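Local coordinates for protein carbonic anhydrase (Sordaria macrospora, PDB 4O1K) that catalyses the reversible hydration of carbon dioxide to bicarbonate as a tetrameric, zinc-dependent beta-class carbonic anhydrase, at residues 51-56 against 106-111; 80-85 against 164-169; 47-52 against 73-78; 111-116 against 157-162. All coordinates share one frame; numbering follows the deposited sequence.

Contact 1 (51-56 against 106-111). With ZN (zinc ion), chain B.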
loop_
_atom_site.group_PDB
_atom_site.type_symbol
_atom_site.label_atom_id
_atom_site.label_comp_id
_atom_site.label_asym_id
_atom_site.label_seq_id
_atom_site.Cartn_x
_atom_site.Cartn_y
_atom_site.Cartn_z
ATOM N N TYR A 51 12.582 -20.897 8.056
ATOM C CA TYR A 51 12.420 -20.301 6.715
ATOM C C TYR A 51 11.304 -19.294 6.665
ATOM O O TYR A 51 10.243 -19.523 7.258
ATOM C CB TYR A 51 12.008 -21.386 5.711
ATOM C CG TYR A 51 13.102 -22.354 5.306
ATOM C CD1 TYR A 51 13.793 -22.178 4.112
ATOM C CD2 TYR A 51 13.415 -23.457 6.092
ATOM C CE1 TYR A 51 14.781 -23.054 3.730
ATOM C CE2 TYR A 51 14.392 -24.339 5.708
ATOM C CZ TYR A 51 15.069 -24.128 4.529
ATOM O OH TYR A 51 16.050 -25.008 4.149
ATOM N N LEU A 52 11.536 -18.213 5.912
ATOM C CA LEU A 52 10.481 -17.389 5.329
ATOM C C LEU A 52 10.372 -17.780 3.848
ATOM O O LEU A 52 11.354 -17.758 3.119
ATOM C CB LEU A 52 10.826 -15.896 5.424
ATOM C CG LEU A 52 9.940 -14.962 4.594
ATOM C CD1 LEU A 52 8.462 -15.060 5.003
ATOM C CD2 LEU A 52 10.408 -13.507 4.681
ATOM N N TRP A 53 9.186 -18.179 3.419
ATOM C CA TRP A 53 8.970 -18.622 2.046
ATOM C C TRP A 53 8.054 -17.615 1.396
ATOM O O TRP A 53 6.937 -17.391 1.873
ATOM C CB TRP A 53 8.266 -19.973 2.069
ATOM C CG TRP A 53 8.037 -20.581 0.732
ATOM C CD1 TRP A 53 7.020 -20.318 -0.148
ATOM C CD2 TRP A 53 8.836 -21.607 0.139
ATOM N NE1 TRP A 53 7.168 -21.126 -1.281
ATOM C CE2 TRP A 53 8.279 -21.911 -1.121
ATOM C CE3 TRP A 53 9.984 -22.294 0.554
ATOM C CZ2 TRP A 53 8.833 -22.887 -1.966
ATOM C CZ3 TRP A 53 10.530 -23.246 -0.289
ATOM C CH2 TRP A 53 9.954 -23.537 -1.523
ATOM N N ILE A 54 8.502 -17.024 0.300
ATOM C CA ILE A 54 7.668 -16.094 -0.471
ATOM C C ILE A 54 7.358 -16.764 -1.798
ATOM O O ILE A 54 8.244 -16.935 -2.645
ATOM C CB ILE A 54 8.400 -14.756 -0.727
ATOM C CG1 ILE A 54 8.796 -14.140 0.621
ATOM C CG2 ILE A 54 7.483 -13.781 -1.499
ATOM C CD1 ILE A 54 9.661 -12.862 0.506
ATOM N N GLY A 55 6.112 -17.186 -1.971
ATOM C CA GLY A 55 5.759 -17.949 -3.164
ATOM C C GLY A 55 4.554 -17.376 -3.874
ATOM O O GLY A 55 4.028 -16.332 -3.481
ATOM N N CYS A 56 4.099 -18.045 -4.928
ATOM C CA CYS A 56 2.988 -17.483 -5.721
ATOM C C CYS A 56 1.625 -18.076 -5.364
ATOM O O CYS A 56 1.506 -19.281 -5.064
ATOM C CB CYS A 56 3.272 -17.636 -7.205
ATOM S SG CYS A 56 1.928 -16.950 -8.236
ATOM N N HIS A 106 16.687 -18.579 6.704
ATOM C CA HIS A 106 16.624 -18.598 5.254
ATOM C C HIS A 106 15.426 -17.787 4.768
ATOM O O HIS A 106 14.357 -17.813 5.377
ATOM C CB HIS A 106 16.452 -20.040 4.758
ATOM C CG HIS A 106 17.538 -20.967 5.200
ATOM N ND1 HIS A 106 18.741 -21.069 4.535
ATOM C CD2 HIS A 106 17.598 -21.845 6.233
ATOM C CE1 HIS A 106 19.501 -21.971 5.144
ATOM N NE2 HIS A 106 18.832 -22.454 6.178
ATOM N N ILE A 107 15.595 -17.075 3.658
ATOM C CA ILE A 107 14.437 -16.488 2.979
ATOM C C ILE A 107 14.491 -17.021 1.553
ATOM O O ILE A 107 15.511 -16.918 0.909
ATOM C CB ILE A 107 14.499 -14.967 2.950
ATOM C CG1 ILE A 107 14.499 -14.394 4.370
ATOM C CG2 ILE A 107 13.249 -14.399 2.216
ATOM C CD1 ILE A 107 14.558 -12.845 4.429
ATOM N N VAL A 108 13.413 -17.639 1.080
ATOM C CA VAL A 108 13.393 -18.217 -0.266
ATOM C C VAL A 108 12.329 -17.446 -1.026
ATOM O O VAL A 108 11.237 -17.276 -0.499
ATOM C CB VAL A 108 12.873 -19.657 -0.194
ATOM C CG1 VAL A 108 12.594 -20.192 -1.606
ATOM C CG2 VAL A 108 13.871 -20.559 0.587
ATOM N N VAL A 109 12.644 -16.998 -2.237
ATOM C CA VAL A 109 11.610 -16.544 -3.170
ATOM C C VAL A 109 11.495 -17.675 -4.161
ATOM O O VAL A 109 12.480 -18.031 -4.812
ATOM C CB VAL A 109 12.032 -15.274 -3.916
ATOM C CG1 VAL A 109 11.013 -14.929 -5.007
ATOM C CG2 VAL A 109 12.128 -14.119 -2.936
ATOM N N CYS A 110 10.299 -18.257 -4.263
ATOM C CA CYS A 110 10.110 -19.384 -5.169
ATOM C C CYS A 110 9.134 -19.006 -6.256
ATOM O O CYS A 110 7.957 -18.724 -5.969
ATOM C CB CYS A 110 9.568 -20.589 -4.408
ATOM S SG CYS A 110 9.616 -22.120 -5.412
ATOM N N GLY A 111 9.603 -18.971 -7.497
ATOM C CA GLY A 111 8.668 -18.756 -8.588
ATOM C C GLY A 111 8.272 -20.111 -9.138
ATOM O O GLY A 111 8.671 -21.145 -8.594
HETATM ZN ZN ZN B . 2.233 -17.968 -10.280
HETATM O O HOH W 1 5.561 -20.230 -5.974
#

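Contact 2 (80-85 against 164-169)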
loop_
_atom_site.group_PDB
_atom_site.type_symbol
_atom_site.label_atom_id
_atom_site.label_comp_id
_atom_site.label_asym_id
_atom_site.label_seq_id
_atom_site.Cartn_x
_atom_site.Cartn_y
_atom_site.Cartn_z
ATOM N N ILE A 80 0.345 -12.839 -5.847
ATOM C CA ILE A 80 0.371 -13.094 -7.292
ATOM C C ILE A 80 1.774 -12.807 -7.842
ATOM O O ILE A 80 2.271 -11.671 -7.790
ATOM C CB ILE A 80 -0.686 -12.261 -8.037
ATOM C CG1 ILE A 80 -2.093 -12.783 -7.727
ATOM C CG2 ILE A 80 -0.448 -12.343 -9.546
ATOM C CD1 ILE A 80 -3.196 -11.751 -8.069
ATOM N N ALA A 81 2.408 -13.865 -8.357
ATOM C CA ALA A 81 3.742 -13.839 -8.955
ATOM C C ALA A 81 4.881 -13.596 -7.983
ATOM O O ALA A 81 5.964 -13.183 -8.377
ATOM C CB ALA A 81 3.805 -12.892 -10.196
ATOM N N ASN A 82 4.646 -13.909 -6.708
ATOM C CA ASN A 82 5.714 -13.931 -5.711
ATOM C C ASN A 82 6.548 -12.654 -5.705
ATOM O O ASN A 82 7.791 -12.712 -5.763
ATOM C CB ASN A 82 6.596 -15.207 -5.822
ATOM C CG ASN A 82 7.066 -15.518 -7.256
ATOM O OD1 ASN A 82 6.411 -16.268 -7.993
ATOM N ND2 ASN A 82 8.212 -14.955 -7.646
ATOM N N LEU A 83 5.851 -11.512 -5.668
ATOM C CA LEU A 83 6.498 -10.203 -5.704
ATOM C C LEU A 83 6.911 -9.666 -4.335
ATOM O O LEU A 83 6.218 -9.867 -3.320
ATOM C CB LEU A 83 5.565 -9.168 -6.357
ATOM C CG LEU A 83 5.133 -9.456 -7.779
ATOM C CD1 LEU A 83 4.188 -8.354 -8.303
ATOM C CD2 LEU A 83 6.350 -9.510 -8.669
ATOM N N VAL A 84 8.040 -8.943 -4.314
ATOM C CA VAL A 84 8.464 -8.231 -3.109
ATOM C C VAL A 84 8.532 -6.749 -3.501
ATOM O O VAL A 84 9.540 -6.301 -4.071
ATOM C CB VAL A 84 9.841 -8.747 -2.631
ATOM C CG1 VAL A 84 10.310 -7.972 -1.442
ATOM C CG2 VAL A 84 9.737 -10.239 -2.226
ATOM N N CYS A 85 7.436 -6.027 -3.242
ATOM C CA CYS A 85 7.290 -4.620 -3.699
ATOM C C CYS A 85 7.614 -3.680 -2.546
ATOM O O CYS A 85 7.115 -3.869 -1.431
ATOM C CB CYS A 85 5.857 -4.350 -4.129
ATOM S SG CYS A 85 5.252 -5.397 -5.506
ATOM N N LEU A 164 14.060 -14.465 -14.087
ATOM C CA LEU A 164 14.508 -13.107 -13.781
ATOM C C LEU A 164 13.652 -12.425 -12.731
ATOM O O LEU A 164 14.144 -11.593 -11.967
ATOM C CB LEU A 164 14.542 -12.267 -15.050
ATOM C CG LEU A 164 15.676 -12.766 -15.967
ATOM C CD1 LEU A 164 15.514 -12.174 -17.342
ATOM C CD2 LEU A 164 17.000 -12.352 -15.379
ATOM N N ASN A 165 12.355 -12.711 -12.725
ATOM C CA ASN A 165 11.478 -12.159 -11.697
ATOM C C ASN A 165 11.918 -12.693 -10.355
ATOM O O ASN A 165 12.052 -11.940 -9.411
ATOM C CB ASN A 165 10.018 -12.554 -11.923
ATOM C CG ASN A 165 9.064 -11.864 -10.949
ATOM O OD1 ASN A 165 9.154 -10.640 -10.709
ATOM N ND2 ASN A 165 8.143 -12.646 -10.378
ATOM N N VAL A 166 12.126 -14.003 -10.251
ATOM C CA VAL A 166 12.650 -14.513 -8.972
ATOM C C VAL A 166 13.931 -13.762 -8.556
ATOM O O VAL A 166 14.036 -13.292 -7.415
ATOM C CB VAL A 166 12.944 -15.989 -9.033
ATOM C CG1 VAL A 166 13.687 -16.427 -7.731
ATOM C CG2 VAL A 166 11.622 -16.750 -9.119
ATOM N N TYR A 167 14.887 -13.638 -9.481
ATOM C CA TYR A 167 16.152 -12.918 -9.179
ATOM C C TYR A 167 15.907 -11.469 -8.685
ATOM O O TYR A 167 16.464 -11.044 -7.664
ATOM C CB TYR A 167 17.066 -12.949 -10.421
ATOM C CG TYR A 167 18.227 -11.979 -10.388
ATOM C CD1 TYR A 167 19.427 -12.308 -9.762
ATOM C CD2 TYR A 167 18.125 -10.749 -10.999
ATOM C CE1 TYR A 167 20.491 -11.406 -9.753
ATOM C CE2 TYR A 167 19.161 -9.853 -10.994
ATOM C CZ TYR A 167 20.340 -10.186 -10.373
ATOM O OH TYR A 167 21.362 -9.264 -10.387
ATOM N N GLU A 168 15.069 -10.719 -9.402
ATOM C CA GLU A 168 14.764 -9.330 -9.028
ATOM C C GLU A 168 14.053 -9.226 -7.684
ATOM O O GLU A 168 14.340 -8.292 -6.910
ATOM C CB GLU A 168 13.964 -8.595 -10.110
ATOM C CG GLU A 168 14.748 -8.282 -11.385
ATOM C CD GLU A 168 15.990 -7.400 -11.140
ATOM O OE1 GLU A 168 16.069 -6.700 -10.104
ATOM O OE2 GLU A 168 16.888 -7.396 -12.002
ATOM N N GLN A 169 13.139 -10.162 -7.385
ATOM C CA GLN A 169 12.461 -10.123 -6.081
ATOM C C GLN A 169 13.431 -10.483 -4.959
ATOM O O GLN A 169 13.346 -9.946 -3.837
ATOM C CB GLN A 169 11.189 -10.993 -6.033
ATOM C CG GLN A 169 10.148 -10.698 -7.149
ATOM C CD GLN A 169 9.894 -9.217 -7.382
ATOM O OE1 GLN A 169 9.656 -8.468 -6.435
ATOM N NE2 GLN A 169 9.941 -8.787 -8.653
HETATM O O HOH W 2 8.591 -15.491 -10.861
#

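Contact 3 (47-52 against 73-78)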
loop_
_atom_site.group_PDB
_atom_site.type_symbol
_atom_site.label_atom_id
_atom_site.label_comp_id
_atom_site.label_asym_id
_atom_site.label_seq_id
_atom_site.Cartn_x
_atom_site.Cartn_y
_atom_site.Cartn_z
ATOM N N GLN A 47 8.432 -24.231 17.908
ATOM C CA GLN A 47 9.772 -23.757 17.581
ATOM C C GLN A 47 9.634 -22.823 16.386
ATOM O O GLN A 47 8.841 -23.099 15.483
ATOM C CB GLN A 47 10.700 -24.928 17.257
ATOM C CG GLN A 47 11.060 -25.767 18.482
ATOM C CD GLN A 47 11.635 -24.926 19.615
ATOM O OE1 GLN A 47 12.625 -24.217 19.434
ATOM N NE2 GLN A 47 11.005 -24.995 20.786
ATOM N N ASN A 48 10.363 -21.709 16.397
ATOM C CA ASN A 48 10.232 -20.717 15.335
ATOM C C ASN A 48 10.565 -21.340 13.990
ATOM O O ASN A 48 11.391 -22.244 13.917
ATOM C CB ASN A 48 11.156 -19.522 15.591
ATOM C CG ASN A 48 10.625 -18.584 16.663
ATOM O OD1 ASN A 48 9.448 -18.641 17.035
ATOM N ND2 ASN A 48 11.491 -17.701 17.153
ATOM N N PRO A 49 9.920 -20.863 12.916
ATOM C CA PRO A 49 10.307 -21.331 11.582
ATOM C C PRO A 49 11.757 -20.989 11.277
ATOM O O PRO A 49 12.262 -19.950 11.718
ATOM C CB PRO A 49 9.387 -20.520 10.660
ATOM C CG PRO A 49 9.065 -19.289 11.447
ATOM C CD PRO A 49 8.895 -19.807 12.850
ATOM N N GLU A 50 12.417 -21.865 10.528
ATOM C CA GLU A 50 13.767 -21.612 10.053
ATOM C C GLU A 50 13.732 -20.855 8.730
ATOM O O GLU A 50 14.735 -20.254 8.333
ATOM C CB GLU A 50 14.498 -22.937 9.835
ATOM C CG GLU A 50 14.701 -23.749 11.096
ATOM C CD GLU A 50 16.089 -23.569 11.677
ATOM O OE1 GLU A 50 17.062 -24.071 11.068
ATOM O OE2 GLU A 50 16.204 -22.922 12.742
ATOM N N TYR A 51 12.582 -20.897 8.056
ATOM C CA TYR A 51 12.420 -20.301 6.715
ATOM C C TYR A 51 11.304 -19.294 6.665
ATOM O O TYR A 51 10.243 -19.523 7.258
ATOM C CB TYR A 51 12.008 -21.386 5.711
ATOM C CG TYR A 51 13.102 -22.354 5.306
ATOM C CD1 TYR A 51 13.793 -22.178 4.112
ATOM C CD2 TYR A 51 13.415 -23.457 6.092
ATOM C CE1 TYR A 51 14.781 -23.054 3.730
ATOM C CE2 TYR A 51 14.392 -24.339 5.708
ATOM C CZ TYR A 51 15.069 -24.128 4.529
ATOM O OH TYR A 51 16.050 -25.008 4.149
ATOM N N LEU A 52 11.536 -18.213 5.912
ATOM C CA LEU A 52 10.481 -17.389 5.329
ATOM C C LEU A 52 10.372 -17.780 3.848
ATOM O O LEU A 52 11.354 -17.758 3.119
ATOM C CB LEU A 52 10.826 -15.896 5.424
ATOM C CG LEU A 52 9.940 -14.962 4.594
ATOM C CD1 LEU A 52 8.462 -15.060 5.003
ATOM C CD2 LEU A 52 10.408 -13.507 4.681
ATOM N N ASP A 73 7.941 -25.189 10.088
ATOM C CA ASP A 73 9.311 -24.892 9.699
ATOM C C ASP A 73 9.331 -23.724 8.751
ATOM O O ASP A 73 10.353 -23.058 8.623
ATOM C CB ASP A 73 9.952 -26.079 9.013
ATOM C CG ASP A 73 11.318 -26.394 9.568
ATOM O OD1 ASP A 73 12.083 -25.438 9.862
ATOM O OD2 ASP A 73 11.617 -27.602 9.698
ATOM N N ALA A 74 8.208 -23.505 8.070
ATOM C CA ALA A 74 8.113 -22.414 7.105
ATOM C C ALA A 74 7.032 -21.429 7.491
ATOM O O ALA A 74 5.886 -21.775 7.828
ATOM C CB ALA A 74 7.873 -22.937 5.691
ATOM N N PHE A 75 7.422 -20.176 7.456
ATOM C CA PHE A 75 6.506 -19.078 7.599
ATOM C C PHE A 75 6.246 -18.679 6.168
ATOM O O PHE A 75 7.200 -18.425 5.456
ATOM C CB PHE A 75 7.295 -17.995 8.280
ATOM C CG PHE A 75 6.477 -16.906 8.792
ATOM C CD1 PHE A 75 5.677 -17.098 9.900
ATOM C CD2 PHE A 75 6.522 -15.666 8.196
ATOM C CE1 PHE A 75 4.909 -16.064 10.387
ATOM C CE2 PHE A 75 5.761 -14.636 8.694
ATOM C CZ PHE A 75 4.950 -14.833 9.781
ATOM N N VAL A 76 4.982 -18.602 5.727
ATOM C CA VAL A 76 4.701 -18.524 4.292
ATOM C C VAL A 76 3.910 -17.265 3.894
ATOM O O VAL A 76 2.872 -16.951 4.494
ATOM C CB VAL A 76 3.896 -19.779 3.836
ATOM C CG1 VAL A 76 3.469 -19.676 2.376
ATOM C CG2 VAL A 76 4.718 -21.032 4.012
ATOM N N HIS A 77 4.424 -16.546 2.911
ATOM C CA HIS A 77 3.665 -15.479 2.262
ATOM C C HIS A 77 3.437 -15.915 0.823
ATOM O O HIS A 77 4.357 -16.342 0.171
ATOM C CB HIS A 77 4.431 -14.144 2.308
ATOM C CG HIS A 77 3.770 -13.058 1.519
ATOM N ND1 HIS A 77 2.649 -12.396 1.966
ATOM C CD2 HIS A 77 4.050 -12.536 0.302
ATOM C CE1 HIS A 77 2.263 -11.511 1.061
ATOM N NE2 HIS A 77 3.095 -11.580 0.039
ATOM N N ARG A 78 2.209 -15.802 0.324
ATOM C CA ARG A 78 1.977 -16.118 -1.085
ATOM C C ARG A 78 1.181 -14.998 -1.703
ATOM O O ARG A 78 0.152 -14.572 -1.124
ATOM C CB ARG A 78 1.198 -17.440 -1.227
ATOM C CG ARG A 78 2.111 -18.655 -1.203
ATOM C CD ARG A 78 1.348 -19.987 -1.071
ATOM N NE ARG A 78 0.748 -20.409 -2.333
ATOM C CZ ARG A 78 0.060 -21.547 -2.476
ATOM N NH1 ARG A 78 -0.089 -22.358 -1.434
ATOM N NH2 ARG A 78 -0.469 -21.887 -3.650
#

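Contact 4 (111-116 against 157-162). With ZN (zinc ion), chain B.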
loop_
_atom_site.group_PDB
_atom_site.type_symbol
_atom_site.label_atom_id
_atom_site.label_comp_id
_atom_site.label_asym_id
_atom_site.label_seq_id
_atom_site.Cartn_x
_atom_site.Cartn_y
_atom_site.Cartn_z
ATOM N N GLY A 111 9.603 -18.971 -7.497
ATOM C CA GLY A 111 8.668 -18.756 -8.588
ATOM C C GLY A 111 8.272 -20.111 -9.138
ATOM O O GLY A 111 8.671 -21.145 -8.594
ATOM N N HIS A 112 7.497 -20.119 -10.217
ATOM C CA HIS A 112 7.134 -21.409 -10.807
ATOM C C HIS A 112 6.835 -21.236 -12.278
ATOM O O HIS A 112 6.294 -20.202 -12.695
ATOM C CB HIS A 112 5.980 -22.078 -10.040
ATOM C CG HIS A 112 4.678 -21.345 -10.139
ATOM N ND1 HIS A 112 3.551 -21.906 -10.702
ATOM C CD2 HIS A 112 4.330 -20.089 -9.767
ATOM C CE1 HIS A 112 2.570 -21.015 -10.697
ATOM N NE2 HIS A 112 3.014 -19.914 -10.121
ATOM N N TYR A 113 7.241 -22.219 -13.083
ATOM C CA TYR A 113 6.992 -22.111 -14.522
ATOM C C TYR A 113 5.515 -22.266 -14.769
ATOM O O TYR A 113 4.824 -22.986 -14.029
ATOM C CB TYR A 113 7.776 -23.165 -15.322
ATOM C CG TYR A 113 9.275 -22.989 -15.210
ATOM C CD1 TYR A 113 9.890 -21.817 -15.634
ATOM C CD2 TYR A 113 10.074 -23.984 -14.682
ATOM C CE1 TYR A 113 11.261 -21.644 -15.523
ATOM C CE2 TYR A 113 11.452 -23.822 -14.578
ATOM C CZ TYR A 113 12.036 -22.646 -15.000
ATOM O OH TYR A 113 13.399 -22.466 -14.889
ATOM N N GLY A 114 5.023 -21.599 -15.809
ATOM C CA GLY A 114 3.607 -21.653 -16.099
ATOM C C GLY A 114 2.825 -20.641 -15.286
ATOM O O GLY A 114 1.602 -20.609 -15.370
ATOM N N CYS A 115 3.529 -19.803 -14.523
ATOM C CA CYS A 115 2.889 -18.814 -13.660
ATOM C C CYS A 115 1.853 -17.962 -14.366
ATOM O O CYS A 115 2.168 -17.244 -15.327
ATOM C CB CYS A 115 3.938 -17.903 -13.046
ATOM S SG CYS A 115 3.268 -16.725 -11.829
ATOM N N GLY A 116 0.616 -18.041 -13.883
ATOM C CA GLY A 116 -0.476 -17.285 -14.469
ATOM C C GLY A 116 -0.326 -15.786 -14.334
ATOM O O GLY A 116 -0.739 -15.036 -15.225
ATOM N N ARG A 157 11.032 -17.452 -23.612
ATOM C CA ARG A 157 11.057 -16.085 -23.084
ATOM C C ARG A 157 10.291 -15.951 -21.767
ATOM O O ARG A 157 10.761 -15.300 -20.836
ATOM C CB ARG A 157 10.509 -15.091 -24.116
ATOM C CG ARG A 157 10.946 -13.663 -23.867
ATOM C CD ARG A 157 10.324 -12.713 -24.865
ATOM N NE ARG A 157 10.498 -13.215 -26.221
ATOM C CZ ARG A 157 9.494 -13.381 -27.080
ATOM N NH1 ARG A 157 8.251 -13.071 -26.725
ATOM N NH2 ARG A 157 9.729 -13.862 -28.293
ATOM N N TYR A 158 9.145 -16.604 -21.706
ATOM C CA TYR A 158 8.256 -16.557 -20.564
ATOM C C TYR A 158 8.913 -17.229 -19.346
ATOM O O TYR A 158 8.863 -16.710 -18.222
ATOM C CB TYR A 158 6.966 -17.247 -21.008
ATOM C CG TYR A 158 5.962 -17.568 -19.944
ATOM C CD1 TYR A 158 5.793 -16.759 -18.839
ATOM C CD2 TYR A 158 5.163 -18.693 -20.061
ATOM C CE1 TYR A 158 4.867 -17.075 -17.864
ATOM C CE2 TYR A 158 4.231 -19.003 -19.107
ATOM C CZ TYR A 158 4.095 -18.192 -18.007
ATOM O OH TYR A 158 3.165 -18.495 -17.055
ATOM N N GLU A 159 9.568 -18.359 -19.583
ATOM C CA GLU A 159 10.262 -19.096 -18.519
ATOM C C GLU A 159 11.448 -18.268 -18.016
ATOM O O GLU A 159 11.724 -18.204 -16.794
ATOM C CB GLU A 159 10.693 -20.489 -19.013
ATOM C CG GLU A 159 9.495 -21.347 -19.424
ATOM C CD GLU A 159 9.861 -22.783 -19.763
ATOM O OE1 GLU A 159 11.054 -23.064 -20.043
ATOM O OE2 GLU A 159 8.941 -23.631 -19.744
ATOM N N ARG A 160 12.124 -17.606 -18.956
ATOM C CA ARG A 160 13.250 -16.775 -18.581
ATOM C C ARG A 160 12.748 -15.626 -17.728
ATOM O O ARG A 160 13.384 -15.277 -16.751
ATOM C CB ARG A 160 14.011 -16.255 -19.809
ATOM C CG ARG A 160 15.350 -15.581 -19.482
ATOM C CD ARG A 160 16.282 -16.483 -18.639
ATOM N NE ARG A 160 17.475 -15.754 -18.213
ATOM C CZ ARG A 160 18.090 -15.943 -17.050
ATOM N NH1 ARG A 160 17.630 -16.843 -16.197
ATOM N NH2 ARG A 160 19.157 -15.226 -16.731
ATOM N N LEU A 161 11.613 -15.032 -18.104
ATOM C CA LEU A 161 10.999 -13.961 -17.304
ATOM C C LEU A 161 10.639 -14.422 -15.898
ATOM O O LEU A 161 10.794 -13.675 -14.923
ATOM C CB LEU A 161 9.738 -13.434 -17.992
ATOM C CG LEU A 161 8.980 -12.335 -17.244
ATOM C CD1 LEU A 161 9.883 -11.149 -16.942
ATOM C CD2 LEU A 161 7.757 -11.892 -18.035
ATOM N N VAL A 162 10.147 -15.647 -15.785
ATOM C CA VAL A 162 9.804 -16.201 -14.474
ATOM C C VAL A 162 11.072 -16.208 -13.624
ATOM O O VAL A 162 11.063 -15.780 -12.422
ATOM C CB VAL A 162 9.257 -17.637 -14.623
ATOM C CG1 VAL A 162 9.359 -18.407 -13.321
ATOM C CG2 VAL A 162 7.797 -17.603 -15.104
HETATM ZN ZN ZN B . 2.233 -17.968 -10.280
#

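Contact 1 (51-56 against 106-111)
The rings of Tyr-51 and His-106 form an offset stack, with centroids 4.7 Å apart and planes 21° from parallel. His-106 lies over one face of the tyrosine ring, and Val-108 CG2 meets the edge of that ring at CD1. The ring of Trp-53 takes Val-108 CG1 over one face in a CH-pi contact, 4.1 Å from the centroid of its six-membered ring. Trp-53 CG is anti to the backbone N (chi1 -177°), which swings the indole across the neighbouring strand. Cys-110 reaches the same ring obliquely. Cys-110 CB is 3.4 Å from Trp-53 CZ2, and Cys-110 SG makes a sulfur-aromatic contact. On the other face of the sheet Leu-52 CD2 packs on Ile-107 CG2 at 3.9 Å.

The backbones pair as adjacent parallel strands inside the mixed sheet of the beta-carbonic anhydrase fold. Four nearly straight hydrogen bonds join them, among them Leu-52 N to His-106 O and Cys-110 N to Ile-54 O. Where the ladder ends, a water bridges Cys-56 N and Cys-110 O. Cys-56 SG, at the strand end, binds the zinc ion at 2.3 Å.

His-106 ND1 is hydrogen-bonded to His-192 of strand 190-197, the next strand. His-18 of the second subunit meets the His-106 ring. Helices 89-100 and 154-174 pack on the face that carries Leu-52, Ile-107 and Val-109, while strand 74-79 flanks 51-56 on its other edge.

Contact 2 (80-85 against 164-169)
Gln-169 reaches from helix 154-174 to the backbone of the loop 80-85. Gln-169 CB lies 3.8 Å from Asn-82 O. The next carbon, Gln-169 CG, comes closer, 3.4 Å from Asn-82 O. The chain bends at chi2 (-45°), and CD comes near Leu-83 CD2. At the tip Gln-169 OE1 accepts a hydrogen bond of 2.7 Å from Val-84 N. The bond is nearly straight at the hydrogen (168°), but the donor is tilted from the carbonyl plane of the amide. Gln-169 NE2 turns back along the helix and donates to Asn-165 OD1 at 2.9 Å, so one glutamine joins the loop to the preceding helical turn.

This loop follows strand 74-79 in the alpha/beta fold of the beta-carbonic anhydrases and passes beside the zinc site. The side chain of Asn-82 is about 5 Å from the metal. Asn-165 ND2 makes a weak hydrogen bond to Ala-81 O. A water accepts from both Asn-165 ND2 and Asn-82 ND2, joining two amides whose planes are 43° apart. Leu-83 CD2 packs against Asn-165 OD1 at 3.6 Å. Asn-172 of the same helix donates to Val-84 O and, weakly, to Gln-169 OE1.

Contact 3 (47-52 against 73-78)
Asp-73 O is gripped by two successive backbone N-H groups. Tyr-51 N donates to Asp-73 O at 3.2 Å, and Glu-50 N makes a weaker bond to Asp-73 O at 3.1 Å, bent to 127° at the hydrogen. This is the start of the parallel pairing in the beta-alpha-beta unit formed by strand 51-56, helix 63-67 and strand 74-79. Two residues after Asp-73, Phe-75 N donates to Tyr-51 O at 2.9 Å. That bond is nearly straight at the hydrogen. Asp-73 O also lies in the plane of the Tyr-51 ring, at its edge.

Pro-49 lies beside Phe-75, with Pro-49 CG 3.9 Å from Phe-75 CB. Its own CB rests on Asp-73 O. Glu-50 and Asp-73 run side by side, pointing the same way. The aliphatic CG and CB of Glu-50 approach Asp-73 OD1. The two acids do not bring their charged atoms together, for Glu-50 OE1 stays 5.3 Å from Asp-73 OD1.

Strand 74-79 is an outermost strand of the sheet within this chain, and Val-76 makes backbone hydrogen bonds to the second subunit. Leu-102 packs on Pro-49 and Phe-75, while Val-94 of helix 89-100 also touches Phe-75. The phenyl ring has CG anti to the backbone N (chi1 -167°). Its edge then meets Leu-52, with Phe-75 CD2 3.8 Å from Leu-52 CD1.

Contact 4 (111-116 against 157-162)
This is a contact between a zinc-binding turn and a helix, at the end of strand 106-112 where the chain passes to helix 116-121. The turn is a type II beta turn from His-112 to Cys-115, and Cys-115 is the N-cap of the helix that follows. The two end residues of the turn bind the metal, His-112 through NE2 at 2.1 Å and Cys-115 through SG at 2.2 Å. Cys-115 SG is anti to the backbone N (chi1 -175°), which places it on the zinc ion. Cys-56 and Asp-58 complete the site. Gly-114 takes the positive phi of the turn (84°), a backbone shape that suits glycine.

Helix 154-174 packs against the turn with Val-162 and Glu-159. Val-162 CG1 sits 3.6 Å from His-112 O, and its CG2 points to Cys-115 CB. Tyr-113 crosses Glu-159 at about a right angle, with Tyr-113 CD1 3.7 Å from Glu-159 CB. Glu-159 O lies at the edge of the Tyr-113 ring, in its plane. The hydroxyl of Tyr-113 is hydrogen-bonded to Glu-163 of the same helix. Val-195 of strand 190-197 touches both Tyr-113 and Val-162.

Tyr-158 has two deposited conformers. In one its OH approaches Cys-115 O, but at a separation too short to be trusted. The apolar contact between Cys-115 CB and Val-162 CG2, at 4.4 Å, does not depend on that conformer.

How the contacts relate
Contacts 1 and 3 share Tyr-51 and Leu-52 and lie on the two edges of strand 51-56. Contact 4 continues strand 106-112 from contact 1 through Gly-111. Contacts 1 and 4 meet at the zinc ion: Cys-56 SG is 3.7 Å from His-112 NE2 and 3.8 Å from Cys-115 SG. Contact 2 lies beside both. Ala-81 N is 3.1 Å from Cys-56 SG, and Asn-82 OD1 is 3.4 Å from Gly-111 CA. Contacts 2 and 4 use successive parts of helix 154-174, with centres 11 Å apart. Contact 3 is the most remote from the metal-binding turn, its centre about 24 Å from that of contact 4.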